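Local atomic coordinates of maleylpyruvate isomerase (Ralstonia sp., PDB entry 2V6K), a protein that catalyses the glutathione-dependent cis-trans isomerisation of maleylpyruvate to fumarylpyruvate in naphthalene degradation, working as a homodimeric zeta-class member of the glutathione S-transferase superfamily. Residues 130-135 and 177-182; 103-108 and 170-175; 141-146 and 155-160. All blocks are in the same frame, centred on the assembly; numbering follows the deposited sequence. Where two conformers were deposited one is given.

Interaction 1 (130-135 and 177-182); sequences AWCGTW and RRFQVD. With TGG (gamma-glutamyl-S-(1,2-dicarboxyethyl)cysteinylglycine), chain C.
Just beyond Cys132 and Gly133, which face Phe179 and Val181, Thr134 grips the carbonyl oxygen of Ala130 twice. Thr134 OG1 lies 2.7 Å from Ala130 O, and Thr134 N reaches the same oxygen at 3.0 Å from the opposite face of the carbonyl plane, tying the hydroxyl back onto its own helix. The larger part of the contact is Cys132 on the Phe179 ring. With SG anti to the carbonyl carbon (chi1 -68°), the thiol stands almost exactly on the ring normal, Cys132 SG being 3.5 Å from the Phe179 centroid and 5° off that normal. CB of the same cysteine touches the ring nearer its root, 3.6 Å from Phe179 CG, so a CH-pi contact accompanies the sulfur-aromatic one on a single face. Beside the ring, one methyl of Val181 meets the bare backbone of Gly133, Val181 CG2 resting 3.8 Å from Gly133 CA. Arg178 has two conformers; in one of them CD passes over the rim of the opposite ring face and NH1 lies 3.2 Å from carboxylate oxygen OJ2 of the substrate analogue, a nearly straight bond whose occupancy is therefore uncertain. Leu114 of helix 111-121 packs against both Cys132 and Phe179. Helix 164-178 ends in a Schellman motif with Gln180 as its C-prime residue, which turns the chain back along helix 125-149 in the all-helical C-terminal domain of the glutathione transferase fold, next to the dicarboxylate end of the active site.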
loop_
_atom_site.group_PDB
_atom_site.type_symbol
_atom_site.label_atom_id
_atom_site.label_comp_id
_atom_site.label_asym_id
_atom_site.label_seq_id
_atom_site.Cartn_x
_atom_site.Cartn_y
_atom_site.Cartn_z
ATOM N N ALA A 130 6.541 -11.929 17.619
ATOM C CA ALA A 130 7.863 -11.411 17.259
ATOM C C ALA A 130 7.890 -10.920 15.813
ATOM O O ALA A 130 8.490 -9.889 15.511
ATOM C CB ALA A 130 8.938 -12.467 17.495
ATOM N N TRP A 131 7.228 -11.659 14.925
ATOM C CA TRP A 131 7.066 -11.250 13.532
ATOM C C TRP A 131 6.349 -9.910 13.462
ATOM O O TRP A 131 6.860 -8.952 12.876
ATOM C CB TRP A 131 6.274 -12.326 12.792
ATOM C CG TRP A 131 5.727 -11.983 11.418
ATOM C CD1 TRP A 131 4.544 -11.361 11.134
ATOM C CD2 TRP A 131 6.315 -12.318 10.154
ATOM N NE1 TRP A 131 4.373 -11.263 9.770
ATOM C CE2 TRP A 131 5.435 -11.862 9.145
ATOM C CE3 TRP A 131 7.497 -12.970 9.775
ATOM C CZ2 TRP A 131 5.707 -12.028 7.786
ATOM C CZ3 TRP A 131 7.763 -13.139 8.430
ATOM C CH2 TRP A 131 6.874 -12.670 7.451
ATOM N N CYS A 132 5.178 -9.836 14.082
ATOM C CA CYS A 132 4.374 -8.624 13.990
ATOM C C CYS A 132 5.107 -7.413 14.536
ATOM O O CYS A 132 5.074 -6.339 13.929
ATOM C CB CYS A 132 3.034 -8.800 14.694
ATOM S SG CYS A 132 1.954 -9.983 13.855
ATOM N N GLY A 133 5.780 -7.592 15.669
ATOM C CA GLY A 133 6.554 -6.519 16.282
ATOM C C GLY A 133 7.716 -6.061 15.421
ATOM O O GLY A 133 8.066 -4.888 15.428
ATOM N N THR A 134 8.317 -6.978 14.672
ATOM C CA THR A 134 9.411 -6.614 13.773
ATOM C C THR A 134 8.950 -5.557 12.766
ATOM O O THR A 134 9.588 -4.506 12.612
ATOM C CB THR A 134 9.981 -7.851 13.051
ATOM O OG1 THR A 134 10.500 -8.758 14.033
ATOM C CG2 THR A 134 11.099 -7.472 12.089
ATOM N N TRP A 135 7.835 -5.824 12.097
ATOM C CA TRP A 135 7.377 -4.916 11.045
ATOM C C TRP A 135 6.745 -3.649 11.597
ATOM O O TRP A 135 6.931 -2.574 11.021
ATOM C CB TRP A 135 6.489 -5.646 10.025
ATOM C CG TRP A 135 7.080 -6.988 9.721
ATOM C CD1 TRP A 135 6.521 -8.204 9.978
ATOM C CD2 TRP A 135 8.395 -7.250 9.199
ATOM N NE1 TRP A 135 7.392 -9.208 9.621
ATOM C CE2 TRP A 135 8.547 -8.649 9.141
ATOM C CE3 TRP A 135 9.450 -6.435 8.760
ATOM C CZ2 TRP A 135 9.719 -9.259 8.677
ATOM C CZ3 TRP A 135 10.621 -7.043 8.298
ATOM C CH2 TRP A 135 10.740 -8.444 8.258
ATOM N N ARG A 177 -0.791 -2.788 19.972
ATOM C CA ARG A 177 -1.179 -3.150 21.332
ATOM C C ARG A 177 -1.602 -4.625 21.407
ATOM O O ARG A 177 -1.224 -5.331 22.344
ATOM C CB ARG A 177 -2.236 -2.175 21.880
ATOM C CG ARG A 177 -1.710 -0.729 21.959
ATOM C CD ARG A 177 -2.618 0.240 22.721
ATOM N NE ARG A 177 -1.881 1.448 23.108
ATOM C CZ ARG A 177 -2.178 2.695 22.739
ATOM N NH1 ARG A 177 -3.234 2.956 21.978
ATOM N NH2 ARG A 177 -1.416 3.698 23.156
ATOM N N ARG A 178 -2.345 -5.091 20.401
ATOM C CA ARG A 178 -2.771 -6.487 20.311
ATOM C C ARG A 178 -1.573 -7.445 20.315
ATOM O O ARG A 178 -1.599 -8.498 20.962
ATOM C CB ARG A 178 -3.611 -6.685 19.043
ATOM C CG ARG A 178 -4.018 -8.116 18.751
ATOM C CD ARG A 178 -4.554 -8.254 17.337
ATOM N NE ARG A 178 -4.956 -9.627 17.050
ATOM C CZ ARG A 178 -5.367 -10.067 15.862
ATOM N NH1 ARG A 178 -5.435 -9.248 14.820
ATOM N NH2 ARG A 178 -5.709 -11.337 15.718
ATOM N N PHE A 179 -0.526 -7.077 19.584
ATOM C CA PHE A 179 0.660 -7.928 19.470
ATOM C C PHE A 179 1.742 -7.635 20.507
ATOM O O PHE A 179 2.875 -8.108 20.376
ATOM C CB PHE A 179 1.203 -7.910 18.037
ATOM C CG PHE A 179 0.292 -8.578 17.053
ATOM C CD1 PHE A 179 0.052 -9.952 17.141
ATOM C CD2 PHE A 179 -0.336 -7.848 16.047
ATOM C CE1 PHE A 179 -0.799 -10.591 16.244
ATOM C CE2 PHE A 179 -1.188 -8.485 15.134
ATOM C CZ PHE A 179 -1.419 -9.858 15.239
ATOM N N GLN A 180 1.372 -6.852 21.524
ATOM C CA GLN A 180 2.230 -6.545 22.674
ATOM C C GLN A 180 3.559 -5.909 22.269
ATOM O O GLN A 180 4.622 -6.215 22.812
ATOM C CB GLN A 180 2.431 -7.782 23.556
ATOM C CG GLN A 180 1.157 -8.237 24.260
ATOM C CD GLN A 180 1.348 -9.509 25.060
ATOM O OE1 GLN A 180 1.786 -10.531 24.532
ATOM N NE2 GLN A 180 1.009 -9.454 26.341
ATOM N N VAL A 181 3.479 -4.992 21.313
ATOM C CA VAL A 181 4.644 -4.236 20.877
ATOM C C VAL A 181 4.903 -3.115 21.876
ATOM O O VAL A 181 3.979 -2.392 22.254
ATOM C CB VAL A 181 4.408 -3.629 19.477
ATOM C CG1 VAL A 181 5.633 -2.855 18.998
ATOM C CG2 VAL A 181 4.034 -4.721 18.485
ATOM N N ASP A 182 6.155 -2.980 22.300
ATOM C CA ASP A 182 6.561 -1.876 23.160
ATOM C C ASP A 182 6.461 -0.565 22.388
ATOM O O ASP A 182 7.167 -0.359 21.397
ATOM C CB ASP A 182 7.991 -2.092 23.661
ATOM C CG ASP A 182 8.440 -1.024 24.646
ATOM O OD1 ASP A 182 7.591 -0.238 25.126
ATOM O OD2 ASP A 182 9.652 -0.983 24.948
HETATM O OC1 TGG C . -6.550 -1.780 2.416
HETATM C CO1 TGG C . -7.149 -2.682 1.797
HETATM O OT1 TGG C . -8.384 -2.694 1.611
HETATM C CA1 TGG C . -6.322 -3.802 1.234
HETATM N NN1 TGG C . -5.040 -3.293 0.758
HETATM C CB1 TGG C . -6.041 -4.857 2.297
HETATM C CG1 TGG C . -7.322 -5.532 2.759
HETATM C CD1 TGG C . -7.114 -6.788 3.595
HETATM O OE1 TGG C . -5.799 -7.005 4.046
HETATM N NN2 TGG C . -8.051 -6.825 4.674
HETATM C CA2 TGG C . -7.888 -7.670 5.826
HETATM C CO2 TGG C . -8.435 -9.011 5.356
HETATM O OC2 TGG C . -9.821 -9.016 5.117
HETATM N NN3 TGG C . -7.958 -10.151 6.080
HETATM C CA3 TGG C . -8.578 -11.444 5.874
HETATM C CO3 TGG C . -7.514 -12.492 5.708
HETATM O OC3 TGG C . -6.314 -12.156 5.761
HETATM O OT3 TGG C . -7.907 -13.669 5.536
HETATM C CB2 TGG C . -8.645 -6.924 6.906
HETATM S SG2 TGG C . -8.928 -7.799 8.396
HETATM C CD2 TGG C . -7.414 -8.050 9.258
HETATM C CE2 TGG C . -6.938 -6.744 9.850
HETATM O OE2 TGG C . -6.999 -6.551 11.086
HETATM O OF2 TGG C . -6.489 -5.866 9.078
HETATM C CF2 TGG C . -7.749 -9.102 10.315
HETATM C CH2 TGG C . -6.552 -9.627 11.068
HETATM O OI2 TGG C . -5.410 -9.424 10.617
HETATM O OJ2 TGG C . -6.764 -10.245 12.138
#

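Interaction 2 (103-108 and 170-175); sequences CDIHPI and VPQVES. With TGG (gamma-glutamyl-S-(1,2-dicarboxyethyl)cysteinylglycine), chain F; TGG (gamma-glutamyl-S-(1,2-dicarboxyethyl)cysteinylglycine), chain C.
His106 and Gln172 bring the two backbones to 7.0 Å between their CA atoms, where the chain just after the weakly bonded end of helix 88-104 passes helix 164-178, itself kinked at Pro171. Gln172 reaches across with CG anti to the backbone N and a bend at chi2 (59°) that turns its amide to Ile105. The Ile105 methyl CG2 sits over the amide face, 3.4 Å from Gln172 CD and nearly as close to both the oxygen and the nitrogen. Gln172 OE1 also lies 3.4 Å from His106 N, but the angle is too poor for a hydrogen bond, so the approach is one of packing. Ile136 of helix 125-149 touches both Ile105 and Gln172. The neighbouring side chains serve two copies of the same analogue, one in each subunit's active site. His106 meets its copy edge-on: NE2 donates to carboxylate oxygen OF2 at 2.7 Å, an N-H...O angle of 152°, while ring carbon CE1 passes 3.3 Å from OE1 of the gamma-glutamyl part. Asp104 turns the other way, to the analogue bound in the second subunit, whose amino nitrogen NN1 bonds OD1 at 2.9 Å and OD2 weakly. Gln51 and Gln66 of that subunit also bond Asp104 OD2, fixing the carboxylate at the interface. One short segment thus touches both active sites: in this glutathione transferase dimer, His106 holds a carboxylate of the analogue bound in its own subunit, and Asp104 completes the gamma-glutamyl site of its partner.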
loop_
_atom_site.group_PDB
_atom_site.type_symbol
_atom_site.label_atom_id
_atom_site.label_comp_id
_atom_site.label_asym_id
_atom_site.label_seq_id
_atom_site.Cartn_x
_atom_site.Cartn_y
_atom_site.Cartn_z
ATOM N N CYS A 103 1.190 0.073 3.197
ATOM C CA CYS A 103 2.011 -0.839 2.399
ATOM C C CYS A 103 2.959 -1.652 3.250
ATOM O O CYS A 103 3.093 -2.855 3.046
ATOM C CB CYS A 103 2.852 -0.067 1.377
ATOM S SG CYS A 103 1.932 0.911 0.174
ATOM N N ASP A 104 3.629 -0.995 4.189
ATOM C CA ASP A 104 4.833 -1.589 4.770
ATOM C C ASP A 104 4.677 -2.126 6.186
ATOM O O ASP A 104 5.640 -2.656 6.747
ATOM C CB ASP A 104 6.003 -0.606 4.694
ATOM C CG ASP A 104 6.269 -0.116 3.284
ATOM O OD1 ASP A 104 5.913 -0.810 2.304
ATOM O OD2 ASP A 104 6.828 0.992 3.178
ATOM N N ILE A 105 3.491 -1.979 6.768
ATOM C CA ILE A 105 3.205 -2.596 8.062
ATOM C C ILE A 105 1.984 -3.497 7.986
ATOM O O ILE A 105 2.093 -4.723 8.127
ATOM C CB ILE A 105 3.007 -1.576 9.208
ATOM C CG1 ILE A 105 4.163 -0.571 9.284
ATOM C CG2 ILE A 105 2.887 -2.330 10.527
ATOM C CD1 ILE A 105 3.923 0.537 10.302
ATOM N N HIS A 106 0.817 -2.897 7.754
ATOM C CA HIS A 106 -0.430 -3.642 7.851
ATOM C C HIS A 106 -0.459 -4.967 7.063
ATOM O O HIS A 106 -0.863 -5.999 7.607
ATOM C CB HIS A 106 -1.650 -2.791 7.469
ATOM C CG HIS A 106 -2.851 -3.636 7.249
ATOM N ND1 HIS A 106 -3.152 -4.183 6.019
ATOM C CD2 HIS A 106 -3.732 -4.165 8.131
ATOM C CE1 HIS A 106 -4.197 -4.982 6.149
ATOM N NE2 HIS A 106 -4.566 -4.987 7.418
ATOM N N PRO A 107 -0.090 -4.946 5.771
ATOM C CA PRO A 107 -0.255 -6.181 4.997
ATOM C C PRO A 107 0.593 -7.337 5.493
ATOM O O PRO A 107 0.221 -8.499 5.294
ATOM C CB PRO A 107 0.170 -5.773 3.580
ATOM C CG PRO A 107 -0.069 -4.275 3.554
ATOM C CD PRO A 107 0.361 -3.827 4.918
ATOM N N ILE A 108 1.714 -7.028 6.129
ATOM C CA ILE A 108 2.665 -8.060 6.546
ATOM C C ILE A 108 2.130 -8.859 7.728
ATOM O O ILE A 108 2.520 -10.019 7.929
ATOM C CB ILE A 108 4.028 -7.444 6.960
ATOM C CG1 ILE A 108 4.458 -6.282 6.052
ATOM C CG2 ILE A 108 5.102 -8.520 6.996
ATOM C CD1 ILE A 108 4.629 -6.660 4.609
ATOM N N VAL A 170 -3.992 5.211 13.546
ATOM C CA VAL A 170 -4.729 4.794 14.735
ATOM C C VAL A 170 -5.012 3.275 14.771
ATOM O O VAL A 170 -4.720 2.626 15.768
ATOM C CB VAL A 170 -5.977 5.684 14.966
ATOM C CG1 VAL A 170 -6.927 5.068 15.969
ATOM C CG2 VAL A 170 -5.525 7.062 15.444
ATOM N N PRO A 171 -5.558 2.700 13.684
ATOM C CA PRO A 171 -5.735 1.245 13.693
ATOM C C PRO A 171 -4.424 0.476 13.816
ATOM O O PRO A 171 -4.391 -0.595 14.421
ATOM C CB PRO A 171 -6.401 0.963 12.344
ATOM C CG PRO A 171 -7.065 2.254 11.985
ATOM C CD PRO A 171 -6.084 3.295 12.447
ATOM N N GLN A 172 -3.341 1.025 13.277
ATOM C CA GLN A 172 -2.046 0.358 13.371
ATOM C C GLN A 172 -1.519 0.335 14.807
ATOM O O GLN A 172 -0.884 -0.647 15.226
ATOM C CB GLN A 172 -1.035 0.992 12.417
ATOM C CG GLN A 172 0.236 0.172 12.265
ATOM C CD GLN A 172 -0.045 -1.222 11.755
ATOM O OE1 GLN A 172 -0.372 -1.412 10.582
ATOM N NE2 GLN A 172 0.078 -2.216 12.641
ATOM N N VAL A 173 -1.784 1.400 15.565
ATOM C CA VAL A 173 -1.401 1.441 16.973
ATOM C C VAL A 173 -2.222 0.412 17.756
ATOM O O VAL A 173 -1.698 -0.257 18.644
ATOM C CB VAL A 173 -1.563 2.854 17.565
ATOM C CG1 VAL A 173 -1.239 2.850 19.048
ATOM C CG2 VAL A 173 -0.656 3.833 16.846
ATOM N N GLU A 174 -3.499 0.272 17.408
ATOM C CA GLU A 174 -4.350 -0.721 18.046
ATOM C C GLU A 174 -3.804 -2.137 17.810
ATOM O O GLU A 174 -3.760 -2.954 18.739
ATOM C CB GLU A 174 -5.803 -0.565 17.573
ATOM C CG GLU A 174 -6.757 -1.681 17.998
ATOM C CD GLU A 174 -6.991 -1.756 19.497
ATOM O OE1 GLU A 174 -6.797 -0.743 20.202
ATOM O OE2 GLU A 174 -7.387 -2.843 19.968
ATOM N N SER A 175 -3.366 -2.417 16.583
ATOM C CA SER A 175 -2.760 -3.710 16.268
ATOM C C SER A 175 -1.467 -3.918 17.056
ATOM O O SER A 175 -1.218 -5.009 17.582
ATOM C CB SER A 175 -2.502 -3.836 14.762
ATOM O OG SER A 175 -1.921 -5.099 14.455
HETATM O OC1 TGG F . 6.612 1.655 -2.371
HETATM C CO1 TGG F . 7.423 2.033 -1.503
HETATM O OT1 TGG F . 8.290 2.909 -1.712
HETATM C CA1 TGG F . 7.350 1.404 -0.141
HETATM N NN1 TGG F . 5.953 1.172 0.199
HETATM C CB1 TGG F . 8.087 0.065 -0.121
HETATM C CG1 TGG F . 9.580 0.260 -0.353
HETATM C CD1 TGG F . 10.421 -0.975 -0.069
HETATM O OE1 TGG F . 9.690 -2.163 0.119
HETATM N NN2 TGG F . 11.432 -1.121 -1.071
HETATM C CA2 TGG F . 12.164 -2.344 -1.292
HETATM C CO2 TGG F . 13.247 -2.295 -0.226
HETATM O OC2 TGG F . 14.227 -1.304 -0.446
HETATM N NN3 TGG F . 13.785 -3.570 0.149
HETATM C CA3 TGG F . 14.999 -3.651 0.928
HETATM C CO3 TGG F . 14.808 -4.655 2.030
HETATM O OC3 TGG F . 13.731 -5.289 2.105
HETATM O OT3 TGG F . 15.761 -4.795 2.828
HETATM C CB2 TGG F . 12.582 -2.248 -2.747
HETATM S SG2 TGG F . 13.722 -3.437 -3.333
HETATM C CD2 TGG F . 12.993 -5.041 -3.351
HETATM C CE2 TGG F . 12.000 -5.157 -4.483
HETATM O OE2 TGG F . 12.265 -5.854 -5.488
HETATM O OF2 TGG F . 10.911 -4.543 -4.405
HETATM C CF2 TGG F . 14.179 -5.990 -3.506
HETATM C CH2 TGG F . 13.823 -7.450 -3.369
HETATM O OI2 TGG F . 12.735 -7.774 -2.853
HETATM O OJ2 TGG F . 14.653 -8.290 -3.787
HETATM O OC1 TGG C . -6.550 -1.780 2.416
HETATM C CO1 TGG C . -7.149 -2.682 1.797
HETATM O OT1 TGG C . -8.384 -2.694 1.611
HETATM C CA1 TGG C . -6.322 -3.802 1.234
HETATM N NN1 TGG C . -5.040 -3.293 0.758
HETATM C CB1 TGG C . -6.041 -4.857 2.297
HETATM C CG1 TGG C . -7.322 -5.532 2.759
HETATM C CD1 TGG C . -7.114 -6.788 3.595
HETATM O OE1 TGG C . -5.799 -7.005 4.046
HETATM N NN2 TGG C . -8.051 -6.825 4.674
HETATM C CA2 TGG C . -7.888 -7.670 5.826
HETATM C CO2 TGG C . -8.435 -9.011 5.356
HETATM O OC2 TGG C . -9.821 -9.016 5.117
HETATM N NN3 TGG C . -7.958 -10.151 6.080
HETATM C CA3 TGG C . -8.578 -11.444 5.874
HETATM C CO3 TGG C . -7.514 -12.492 5.708
HETATM O OC3 TGG C . -6.314 -12.156 5.761
HETATM O OT3 TGG C . -7.907 -13.669 5.536
HETATM C CB2 TGG C . -8.645 -6.924 6.906
HETATM S SG2 TGG C . -8.928 -7.799 8.396
HETATM C CD2 TGG C . -7.414 -8.050 9.258
HETATM C CE2 TGG C . -6.938 -6.744 9.850
HETATM O OE2 TGG C . -6.999 -6.551 11.086
HETATM O OF2 TGG C . -6.489 -5.866 9.078
HETATM C CF2 TGG C . -7.749 -9.102 10.315
HETATM C CH2 TGG C . -6.552 -9.627 11.068
HETATM O OI2 TGG C . -5.410 -9.424 10.617
HETATM O OJ2 TGG C . -6.764 -10.245 12.138
#

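Interaction 3 (141-146 and 155-160)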
loop_
_atom_site.group_PDB
_atom_site.type_symbol
_atom_site.label_atom_id
_atom_site.label_comp_id
_atom_site.label_asym_id
_atom_site.label_seq_id
_atom_site.Cartn_x
_atom_site.Cartn_y
_atom_site.Cartn_z
ATOM N N ASP A 141 9.405 3.229 13.628
ATOM C CA ASP A 141 10.680 3.960 13.670
ATOM C C ASP A 141 10.670 5.078 12.625
ATOM O O ASP A 141 11.022 6.223 12.926
ATOM C CB ASP A 141 11.884 3.046 13.407
ATOM C CG ASP A 141 12.228 2.143 14.577
ATOM O OD1 ASP A 141 11.760 2.372 15.709
ATOM O OD2 ASP A 141 12.993 1.177 14.346
ATOM N N ALA A 142 10.265 4.739 11.403
ATOM C CA ALA A 142 10.261 5.700 10.304
ATOM C C ALA A 142 9.181 6.760 10.478
ATOM O O ALA A 142 9.445 7.946 10.290
ATOM C CB ALA A 142 10.099 4.985 8.972
ATOM N N TYR A 143 7.968 6.328 10.828
ATOM C CA TYR A 143 6.837 7.237 11.004
ATOM C C TYR A 143 7.157 8.252 12.104
ATOM O O TYR A 143 6.976 9.466 11.918
ATOM C CB TYR A 143 5.586 6.421 11.348
ATOM C CG TYR A 143 4.259 7.096 11.110
ATOM C CD1 TYR A 143 3.420 6.669 10.093
ATOM C CD2 TYR A 143 3.825 8.141 11.926
ATOM C CE1 TYR A 143 2.187 7.261 9.883
ATOM C CE2 TYR A 143 2.590 8.752 11.715
ATOM C CZ TYR A 143 1.780 8.302 10.686
ATOM O OH TYR A 143 0.556 8.884 10.457
ATOM N N GLU A 144 7.645 7.756 13.240
ATOM C CA GLU A 144 8.046 8.601 14.367
ATOM C C GLU A 144 9.112 9.618 13.967
ATOM O O GLU A 144 9.030 10.794 14.346
ATOM C CB GLU A 144 8.562 7.721 15.508
ATOM C CG GLU A 144 8.969 8.472 16.768
ATOM C CD GLU A 144 7.800 8.851 17.663
ATOM O OE1 GLU A 144 6.643 8.461 17.385
ATOM O OE2 GLU A 144 8.060 9.540 18.670
ATOM N N ALA A 145 10.113 9.171 13.209
ATOM C CA ALA A 145 11.175 10.065 12.749
ATOM C C ALA A 145 10.608 11.174 11.866
ATOM O O ALA A 145 11.028 12.334 11.972
ATOM C CB ALA A 145 12.243 9.284 12.007
ATOM N N LEU A 146 9.654 10.827 11.005
ATOM C CA LEU A 146 9.022 11.827 10.140
ATOM C C LEU A 146 8.177 12.828 10.912
ATOM O O LEU A 146 8.172 14.018 10.580
ATOM C CB LEU A 146 8.213 11.157 9.026
ATOM C CG LEU A 146 9.073 10.428 7.990
ATOM C CD1 LEU A 146 8.207 9.543 7.108
ATOM C CD2 LEU A 146 9.875 11.406 7.141
ATOM N N ARG A 155 -1.290 18.624 16.760
ATOM C CA ARG A 155 -1.696 17.461 17.560
ATOM C C ARG A 155 -1.731 16.150 16.783
ATOM O O ARG A 155 -1.722 15.067 17.375
ATOM C CB ARG A 155 -3.083 17.699 18.165
ATOM C CG ARG A 155 -3.137 18.838 19.170
ATOM C CD ARG A 155 -4.572 19.275 19.443
ATOM N NE ARG A 155 -5.177 19.928 18.282
ATOM C CZ ARG A 155 -6.454 20.290 18.195
ATOM N NH1 ARG A 155 -7.289 20.070 19.203
ATOM N NH2 ARG A 155 -6.898 20.876 17.091
ATOM N N TYR A 156 -1.789 16.241 15.459
ATOM C CA TYR A 156 -2.024 15.065 14.629
ATOM C C TYR A 156 -0.803 14.729 13.782
ATOM O O TYR A 156 0.256 15.327 13.965
ATOM C CB TYR A 156 -3.295 15.267 13.791
ATOM C CG TYR A 156 -4.467 15.675 14.653
ATOM C CD1 TYR A 156 -5.104 14.753 15.488
ATOM C CD2 TYR A 156 -4.908 16.993 14.674
ATOM C CE1 TYR A 156 -6.169 15.136 16.300
ATOM C CE2 TYR A 156 -5.973 17.389 15.483
ATOM C CZ TYR A 156 -6.595 16.458 16.293
ATOM O OH TYR A 156 -7.642 16.857 17.089
ATOM N N SER A 157 -0.934 13.769 12.871
ATOM C CA SER A 157 0.221 13.347 12.070
ATOM C C SER A 157 0.763 14.465 11.192
ATOM O O SER A 157 1.961 14.529 10.931
ATOM C CB SER A 157 -0.128 12.151 11.184
ATOM O OG SER A 157 -0.419 10.995 11.954
ATOM N N PHE A 158 -0.134 15.325 10.725
ATOM C CA PHE A 158 0.216 16.425 9.841
ATOM C C PHE A 158 -0.665 17.617 10.181
ATOM O O PHE A 158 -1.889 17.492 10.257
ATOM C CB PHE A 158 0.008 16.018 8.378
ATOM C CG PHE A 158 0.431 17.075 7.395
ATOM C CD1 PHE A 158 1.731 17.101 6.908
ATOM C CD2 PHE A 158 -0.468 18.044 6.968
ATOM C CE1 PHE A 158 2.135 18.084 6.004
ATOM C CE2 PHE A 158 -0.075 19.034 6.074
ATOM C CZ PHE A 158 1.229 19.052 5.590
ATOM N N GLY A 159 -0.041 18.771 10.384
ATOM C CA GLY A 159 -0.784 19.974 10.745
ATOM C C GLY A 159 -1.570 19.805 12.033
ATOM O O GLY A 159 -1.189 19.022 12.904
ATOM N N ASP A 160 -2.681 20.529 12.149
ATOM C CA ASP A 160 -3.468 20.503 13.384
ATOM C C ASP A 160 -4.923 20.101 13.155
ATOM O O ASP A 160 -5.808 20.413 13.961
ATOM C CB ASP A 160 -3.367 21.837 14.134
ATOM C CG ASP A 160 -3.737 21.708 15.605
ATOM O OD1 ASP A 160 -3.351 20.701 16.244
ATOM O OD2 ASP A 160 -4.413 22.620 16.122
#
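Tyr143 is where helix 125-149 reaches the loop at 155-160. Tyr143 CA is 9.1 Å from Ser157 CA, but CG of the tyrosine stands anti to the backbone N (chi1 -160°) and the full length of the phenol closes the gap. Tyr143 OH donates to Ser157 OG at 2.8 Å, with the serine oxygen lying in the ring plane. Ser157 OG is also hydrogen-bonded to Asp166 in the first turn of helix 164-178, so this buried chain of hydrogen bonds, Tyr143 to Ser157 to Asp166, joins two successive helices of the glutathione transferase C-terminal domain through the loop between them. Leu169 of helix 164-178 and Leu97 of helix 88-104 pack on the phenol. The next residue, Glu144, turns to helix 187-196, where its carboxylate accepts from the backbone N of Leu188 and Ile189. Leu146, about a turn after Tyr143, packs on Leu97 and on Ile65 of the second subunit. Within 155-160, the loop is closed by a salt bridge and a backbone hydrogen bond to the same oxygen: Asp160 OD1 takes Arg155 NE at 2.8 Å on its syn side and Arg155 N at 3.0 Å on its anti side. Gly159, with positive phi, a conformation glycine favours, lies just before Asp160.

All three interactions join parts of the all-helical C-terminal domain, and helix 164-178 or the loop leading into it recurs in each. Interactions 1 and 2 lie against one another: Trp131 NE1 is probably hydrogen-bonded to Ile108 O, and both reach the same bound analogue, at different carboxylates. Interaction 2 is buried nearest the chain centre and combines apolar and amide packing with polar ligand bonds; interaction 1, partly buried, relies on a sulfur-aromatic contact at a helix end. Interaction 3 touches neither of the others and is held by a buried hydroxyl pair, although its loop carries an exposed salt bridge. Along the chain it nests within the loops closed by the other two.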